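Side-chain contacts in inactive glucansucrase (Lactobacillus reuteri, PDB 5JBD), which is an inactive glucansucrase-type member of glycosyl hydrolase family 70, built around a TIM-type barrel with a bound calcium ion: residues N224-N229 against D289-D294; E237-N242 against A285-A290; R281-D286 against E705-T710. One frame throughout, in Å; residues are numbered along the deposited sequence.

One segment of each contact lies on a single run of chain, from strand 279-282 into helix 291-304. Contact 3 holds the start of this run, contact 2 the loop and contact 1 the start of the helix. Contacts 2 and 3 share Ala285 and Asp286, and their centres are about 10 Å apart. Contacts 1 and 2 share Asp289 and Ala290, with centres about 12 Å apart. The centres of contacts 1 and 3 are about 19 Å apart. Contact 2 holds the calcium ion. The side chains of Asp289 and of Asp283, in contact 3, lie about 8 Å and 9 Å from that ion. Asp283 is instead hydrogen-bonded to a glycerol, probably from the crystallisation liquor.

Contact 1 of 3, residues N224-N229 against D289-D294; sequences NNQAGN and DADVLD
Gln226 reaches across to Ala290, Asp291 and Asp294 and makes the contact almost alone. It is the second residue of a type I beta turn from Asn225 to Gly228, closed by the bond from Gly228 N to Asn225 O at 2.9 Å. CG stands anti to the backbone N (chi1 -173°) and the chain is extended beyond it, which carries the amide to the start of helix 291-304. Along the way the carbon chain passes over the methyl of Ala290, with CD 3.7 Å from Ala290 CB.

At the tip, NE2 gives one N-H to each of two carboxylates. Gln226 NE2 meets Asp291 OD1 at 2.8 Å, nearly straight, in the amide plane and on the anti lone pair of that oxygen. Gln226 NE2 also meets Asp294 OD2 at 2.9 Å, here from above the carboxylate plane, by 43°. OE1 of the same amide accepts from Lys334, which also pairs with Asp294 OD1. These bonds fix which way round the amide lies. They also help to satisfy the buried carboxylate of Asp291 and the partly exposed one of Asp294. The lysine and the N-terminal end of the helix would probably favour the charged form of Asp294.

Asp291 is held from its other oxygen by Ser822 and Gln252. Its backbone N donates to Asp289 OD1 at 3.0 Å, a capping bond ahead of the helix, and Asp289 OD2 meets Ser822 as well.

The turn belongs to the long loop between strands 193-197 and 242-244. It sits against the start of helix 291-304, while helix 326-333 touches both Asn224 and Leu293.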
# COMPACT_ATOMS: atom_id res chain seq x y z
N ASN A 224 13.89 7.87 -12.61
CA ASN A 224 14.82 8.67 -13.40
C ASN A 224 14.31 10.06 -13.81
O ASN A 224 15.08 10.85 -14.34
CB ASN A 224 15.33 7.90 -14.62
CG ASN A 224 16.06 6.62 -14.23
OD1 ASN A 224 17.16 6.68 -13.67
ND2 ASN A 224 15.42 5.47 -14.45
N ASN A 225 13.04 10.38 -13.53
CA ASN A 225 12.53 11.74 -13.78
C ASN A 225 12.66 12.70 -12.58
O ASN A 225 12.04 13.76 -12.56
CB ASN A 225 11.08 11.71 -14.27
CG ASN A 225 10.70 12.97 -15.05
OD1 ASN A 225 11.49 13.50 -15.82
ND2 ASN A 225 9.51 13.47 -14.80
N GLN A 226 13.50 12.35 -11.61
CA GLN A 226 13.73 13.19 -10.42
C GLN A 226 14.04 14.64 -10.79
O GLN A 226 13.51 15.56 -10.16
CB GLN A 226 14.87 12.59 -9.57
CG GLN A 226 15.12 13.26 -8.23
CD GLN A 226 16.21 12.56 -7.43
OE1 GLN A 226 16.83 11.62 -7.92
NE2 GLN A 226 16.46 13.02 -6.22
N ALA A 227 14.87 14.84 -11.82
CA ALA A 227 15.26 16.18 -12.26
C ALA A 227 14.31 16.80 -13.31
O ALA A 227 14.59 17.88 -13.79
CB ALA A 227 16.69 16.18 -12.75
N GLY A 228 13.20 16.14 -13.64
CA GLY A 228 12.25 16.66 -14.62
C GLY A 228 12.69 16.64 -16.07
O GLY A 228 12.14 17.38 -16.88
N ASN A 229 13.69 15.83 -16.42
CA ASN A 229 14.19 15.79 -17.79
C ASN A 229 14.44 14.37 -18.34
O ASN A 229 15.23 14.18 -19.25
CB ASN A 229 15.46 16.65 -17.91
CG ASN A 229 16.66 16.05 -17.18
OD1 ASN A 229 16.54 15.07 -16.44
ND2 ASN A 229 17.82 16.63 -17.40
N ASP A 289 8.46 11.62 -4.95
CA ASP A 289 9.64 12.41 -5.34
C ASP A 289 10.90 11.67 -4.88
O ASP A 289 11.06 11.38 -3.69
CB ASP A 289 9.56 13.82 -4.75
CG ASP A 289 10.61 14.78 -5.33
OD1 ASP A 289 11.77 14.38 -5.50
OD2 ASP A 289 10.27 15.95 -5.60
N ALA A 290 11.76 11.31 -5.84
CA ALA A 290 12.95 10.50 -5.54
C ALA A 290 13.96 11.16 -4.62
O ALA A 290 14.83 10.47 -4.08
CB ALA A 290 13.63 10.02 -6.83
N ASP A 291 13.86 12.49 -4.41
CA ASP A 291 14.65 13.18 -3.39
C ASP A 291 14.61 12.45 -2.05
O ASP A 291 15.62 12.42 -1.34
CB ASP A 291 14.11 14.58 -3.12
CG ASP A 291 14.25 15.53 -4.28
OD1 ASP A 291 14.95 15.23 -5.28
OD2 ASP A 291 13.63 16.61 -4.19
N VAL A 292 13.45 11.88 -1.69
CA VAL A 292 13.30 11.27 -0.37
C VAL A 292 14.10 9.98 -0.23
O VAL A 292 14.48 9.61 0.88
CB VAL A 292 11.83 11.06 0.05
CG1 VAL A 292 11.04 12.36 -0.03
CG2 VAL A 292 11.16 9.94 -0.76
N LEU A 293 14.40 9.32 -1.34
CA LEU A 293 15.29 8.15 -1.33
C LEU A 293 16.74 8.58 -1.11
O LEU A 293 17.45 7.95 -0.35
CB LEU A 293 15.12 7.33 -2.60
CG LEU A 293 13.70 6.92 -2.99
CD1 LEU A 293 13.70 6.24 -4.35
CD2 LEU A 293 13.09 5.99 -1.95
N ASP A 294 17.17 9.66 -1.77
CA ASP A 294 18.49 10.26 -1.51
C ASP A 294 18.64 10.63 -0.03
O ASP A 294 19.64 10.34 0.60
CB ASP A 294 18.70 11.52 -2.35
CG ASP A 294 18.91 11.24 -3.83
OD1 ASP A 294 19.34 10.13 -4.21
OD2 ASP A 294 18.67 12.16 -4.63

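Contact 2 of 3, residues E237-N242 against A285-A290; sequences ELLVGN and ADNIDA. With CA (calcium ion), chain C.
Glu237 and Asn287 meet through a calcium ion, and this is the tight part of the contact. Glu237 binds twice, through its backbone O and through OE2, each 2.3 Å from the calcium. The chain bends at chi2 (61°), which curls the carboxylate back to the same ion as its own carbonyl. Asn287 gives its backbone O, 2.4 Å from the calcium, and water 2 binds as well. Asp243 and Asn751 also bind the ion, each through OD1. Glu237 OE1 accepts from Asn220 N. Water 1 extends the grip: it donates to Glu237 OE2 and accepts from Asp289 N.

The ion thus ties the loop after barrel strand 279-282 to the chain entering strand 242-244 of a separate antiparallel sheet. Calcium at such a junction is consistent with a structural site in this family.

Packing is looser at Leu239, where both partners are partly exposed. Both methyl branches of Leu239 lie over one face of the Asn287 amide, the side chains crossing at about a right angle. Leu239 CD1 is 3.4 Å from Asn287 OD1. No hydrogen bond crosses here; ND2 is hydrogen-bonded to Pro236 instead. A glycerol lies about 4 Å from the Leu239 side chain.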
# COMPACT_ATOMS: atom_id res chain seq x y z
N GLU A 237 2.68 9.80 -10.13
CA GLU A 237 2.68 10.40 -8.80
C GLU A 237 1.58 9.81 -7.91
O GLU A 237 1.79 9.63 -6.70
CB GLU A 237 2.48 11.91 -8.89
CG GLU A 237 2.57 12.66 -7.55
CD GLU A 237 3.92 12.49 -6.89
OE1 GLU A 237 4.91 12.87 -7.54
OE2 GLU A 237 3.99 11.93 -5.77
N LEU A 238 0.42 9.53 -8.50
CA LEU A 238 -0.80 9.22 -7.73
C LEU A 238 -1.17 7.73 -7.76
O LEU A 238 -1.16 7.10 -8.83
CB LEU A 238 -1.97 10.05 -8.24
CG LEU A 238 -1.74 11.57 -8.30
CD1 LEU A 238 -2.94 12.30 -8.89
CD2 LEU A 238 -1.41 12.14 -6.93
N LEU A 239 -1.48 7.19 -6.58
CA LEU A 239 -2.01 5.83 -6.41
C LEU A 239 -3.42 5.87 -5.82
O LEU A 239 -4.40 5.61 -6.53
CB LEU A 239 -1.09 5.00 -5.50
CG LEU A 239 0.33 4.74 -6.01
CD1 LEU A 239 1.14 4.01 -4.95
CD2 LEU A 239 0.29 3.95 -7.33
N VAL A 240 -3.51 6.23 -4.54
CA VAL A 240 -4.79 6.24 -3.81
C VAL A 240 -4.62 7.05 -2.53
O VAL A 240 -3.51 7.15 -2.00
CB VAL A 240 -5.28 4.80 -3.49
CG1 VAL A 240 -4.41 4.13 -2.43
CG2 VAL A 240 -6.75 4.79 -3.07
N GLY A 241 -5.71 7.64 -2.05
CA GLY A 241 -5.71 8.40 -0.79
C GLY A 241 -5.28 9.84 -0.97
O GLY A 241 -5.29 10.35 -2.08
N ASN A 242 -4.89 10.48 0.13
CA ASN A 242 -4.35 11.82 0.09
C ASN A 242 -2.87 11.73 -0.23
O ASN A 242 -2.09 11.30 0.62
CB ASN A 242 -4.55 12.56 1.42
CG ASN A 242 -6.02 12.86 1.70
OD1 ASN A 242 -6.80 11.95 1.98
ND2 ASN A 242 -6.38 14.13 1.65
N ALA A 285 8.03 3.31 -3.65
CA ALA A 285 9.25 4.06 -3.98
C ALA A 285 9.27 4.61 -5.40
O ALA A 285 10.03 5.54 -5.66
CB ALA A 285 10.49 3.22 -3.74
N ASP A 286 8.42 4.07 -6.29
CA ASP A 286 8.28 4.61 -7.65
C ASP A 286 7.26 5.75 -7.77
O ASP A 286 7.08 6.29 -8.86
CB ASP A 286 7.88 3.53 -8.68
CG ASP A 286 8.83 2.30 -8.71
OD1 ASP A 286 9.96 2.39 -8.20
OD2 ASP A 286 8.41 1.26 -9.28
N ASN A 287 6.56 6.09 -6.68
CA ASN A 287 5.43 7.02 -6.76
C ASN A 287 5.59 8.25 -5.86
O ASN A 287 4.62 8.94 -5.60
CB ASN A 287 4.15 6.26 -6.41
CG ASN A 287 4.05 4.93 -7.14
OD1 ASN A 287 4.19 3.89 -6.51
ND2 ASN A 287 3.83 4.96 -8.45
N ILE A 288 6.82 8.50 -5.42
CA ILE A 288 7.16 9.60 -4.55
C ILE A 288 8.38 10.32 -5.15
O ILE A 288 9.20 9.68 -5.78
CB ILE A 288 7.46 9.12 -3.11
CG1 ILE A 288 8.64 8.13 -3.07
CG2 ILE A 288 6.22 8.47 -2.50
CD1 ILE A 288 8.84 7.42 -1.74
N ASP A 289 8.46 11.62 -4.95
CA ASP A 289 9.64 12.41 -5.34
C ASP A 289 10.90 11.67 -4.88
O ASP A 289 11.06 11.38 -3.69
CB ASP A 289 9.56 13.82 -4.75
CG ASP A 289 10.61 14.78 -5.33
OD1 ASP A 289 11.77 14.38 -5.50
OD2 ASP A 289 10.27 15.95 -5.60
N ALA A 290 11.76 11.31 -5.84
CA ALA A 290 12.95 10.50 -5.54
C ALA A 290 13.96 11.16 -4.62
O ALA A 290 14.83 10.47 -4.08
CB ALA A 290 13.63 10.02 -6.83
CA CA C . 2.81 10.25 -4.71
O HOH W 1 6.07 13.07 -4.23
O HOH W 2 3.48 11.06 -2.54

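Contact 3 of 3, residues R281-D286 against E705-T710; sequences RVDAAD and EGYSMT
Tyr707 lays its ring beside the salt-bridged pair Arg281 and Asp283. The ring and the Asp283 carboxylate are turned only 26° apart, and the approach is oblique. The nearest pair is Tyr707 CE1 and Asp283 OD1, at 3.5 Å. Asp283 CG follows, 3.7 Å from Tyr707 CE1. This is van der Waals contact, and no hydrogen bond joins the two segments.

Arg281 crosses the tyrosine side chain at about a right angle. The hydroxyl sits over one face of the guanidinium, with Tyr707 OH 3.4 Å from Arg281 NH1. The angle is too poor for a hydrogen bond. The hydroxyl is bonded to Asp747 instead, and Asp747 also forms a salt bridge with Arg281 NH1. Asp747 is therefore shared by the arginine and the tyrosine.

Arg281 NH1 is also bonded to Asp283, reaching OD1 at 2.9 Å on its anti lone pair. The arginine chain bends at chi2 (-84°), which turns its tip back beside Asp283. One nitrogen thus grips two carboxylates, which should help fix the rotation of both. Asp283 OD2 is hydrogen-bonded to a glycerol, probably from the crystallisation liquor, which may mark a pocket. Tyr707 also meets the ring of His392, planes about 25° apart.

Arg281 lies on strand 279-282, which runs between parallel strands 319-320 and 743-748 of the barrel. Asp283 follows in a type II turn. Tyr707 comes from the loop between strand 696-697 and helix 727-739, and both it and Arg281 touch Trp690 of strand 688-691.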
# COMPACT_ATOMS: atom_id res chain seq x y z
N ARG A 281 11.73 -1.05 4.63
CA ARG A 281 11.13 -1.45 3.38
C ARG A 281 10.37 -0.23 2.90
O ARG A 281 9.46 0.24 3.59
CB ARG A 281 10.23 -2.67 3.59
CG ARG A 281 9.56 -3.22 2.34
CD ARG A 281 8.27 -2.49 2.00
NE ARG A 281 7.46 -3.18 0.98
CZ ARG A 281 6.29 -2.72 0.53
NH1 ARG A 281 5.79 -1.58 0.98
NH2 ARG A 281 5.61 -3.42 -0.37
N VAL A 282 10.73 0.32 1.74
CA VAL A 282 10.19 1.61 1.30
C VAL A 282 8.99 1.42 0.37
O VAL A 282 9.14 1.03 -0.80
CB VAL A 282 11.28 2.48 0.65
CG1 VAL A 282 10.71 3.85 0.29
CG2 VAL A 282 12.47 2.63 1.59
N ASP A 283 7.80 1.68 0.91
CA ASP A 283 6.55 1.51 0.17
C ASP A 283 6.43 2.54 -0.95
O ASP A 283 6.76 3.72 -0.75
CB ASP A 283 5.35 1.68 1.11
CG ASP A 283 4.02 1.42 0.42
OD1 ASP A 283 3.80 0.28 -0.06
OD2 ASP A 283 3.21 2.36 0.37
N ALA A 284 5.97 2.10 -2.12
CA ALA A 284 5.65 3.01 -3.24
C ALA A 284 6.83 3.90 -3.66
O ALA A 284 6.69 5.09 -3.97
CB ALA A 284 4.43 3.87 -2.88
N ALA A 285 8.03 3.31 -3.65
CA ALA A 285 9.25 4.06 -3.98
C ALA A 285 9.27 4.61 -5.40
O ALA A 285 10.03 5.54 -5.66
CB ALA A 285 10.49 3.22 -3.74
N ASP A 286 8.42 4.07 -6.29
CA ASP A 286 8.28 4.61 -7.65
C ASP A 286 7.26 5.75 -7.77
O ASP A 286 7.08 6.29 -8.86
CB ASP A 286 7.88 3.53 -8.68
CG ASP A 286 8.83 2.30 -8.71
OD1 ASP A 286 9.96 2.39 -8.20
OD2 ASP A 286 8.41 1.26 -9.28
N GLU A 705 -4.69 -2.85 7.51
CA GLU A 705 -3.32 -3.38 7.47
C GLU A 705 -2.24 -2.37 7.84
O GLU A 705 -1.12 -2.79 8.16
CB GLU A 705 -2.98 -3.99 6.08
CG GLU A 705 -2.57 -3.00 4.98
CD GLU A 705 -3.66 -2.00 4.61
OE1 GLU A 705 -4.85 -2.30 4.76
OE2 GLU A 705 -3.32 -0.88 4.20
N GLY A 706 -2.55 -1.08 7.74
CA GLY A 706 -1.60 -0.03 8.10
C GLY A 706 -1.10 0.90 7.00
O GLY A 706 -0.51 1.93 7.32
N TYR A 707 -1.30 0.56 5.72
CA TYR A 707 -0.99 1.50 4.63
C TYR A 707 -1.99 2.65 4.54
O TYR A 707 -1.63 3.76 4.11
CB TYR A 707 -0.90 0.81 3.26
CG TYR A 707 0.19 -0.24 3.11
CD1 TYR A 707 1.54 0.13 3.14
CD2 TYR A 707 -0.12 -1.57 2.88
CE1 TYR A 707 2.54 -0.82 2.97
CE2 TYR A 707 0.88 -2.53 2.70
CZ TYR A 707 2.22 -2.14 2.75
OH TYR A 707 3.23 -3.08 2.56
N SER A 708 -3.24 2.39 4.93
CA SER A 708 -4.25 3.44 5.07
C SER A 708 -4.24 3.86 6.53
O SER A 708 -4.90 3.20 7.36
CB SER A 708 -5.63 2.93 4.66
OG SER A 708 -5.67 2.70 3.26
N MET A 709 -3.48 4.90 6.84
CA MET A 709 -3.22 5.29 8.24
C MET A 709 -3.62 6.73 8.51
O MET A 709 -3.54 7.59 7.63
CB MET A 709 -1.76 5.01 8.65
CG MET A 709 -0.72 6.10 8.38
SD MET A 709 -0.68 6.58 6.65
CE MET A 709 0.55 5.41 6.06
N THR A 710 -4.07 6.96 9.75
CA THR A 710 -4.48 8.27 10.24
C THR A 710 -3.44 8.91 11.15
O THR A 710 -3.56 10.10 11.44
CB THR A 710 -5.80 8.14 11.04
OG1 THR A 710 -5.62 7.22 12.13
CG2 THR A 710 -6.92 7.64 10.15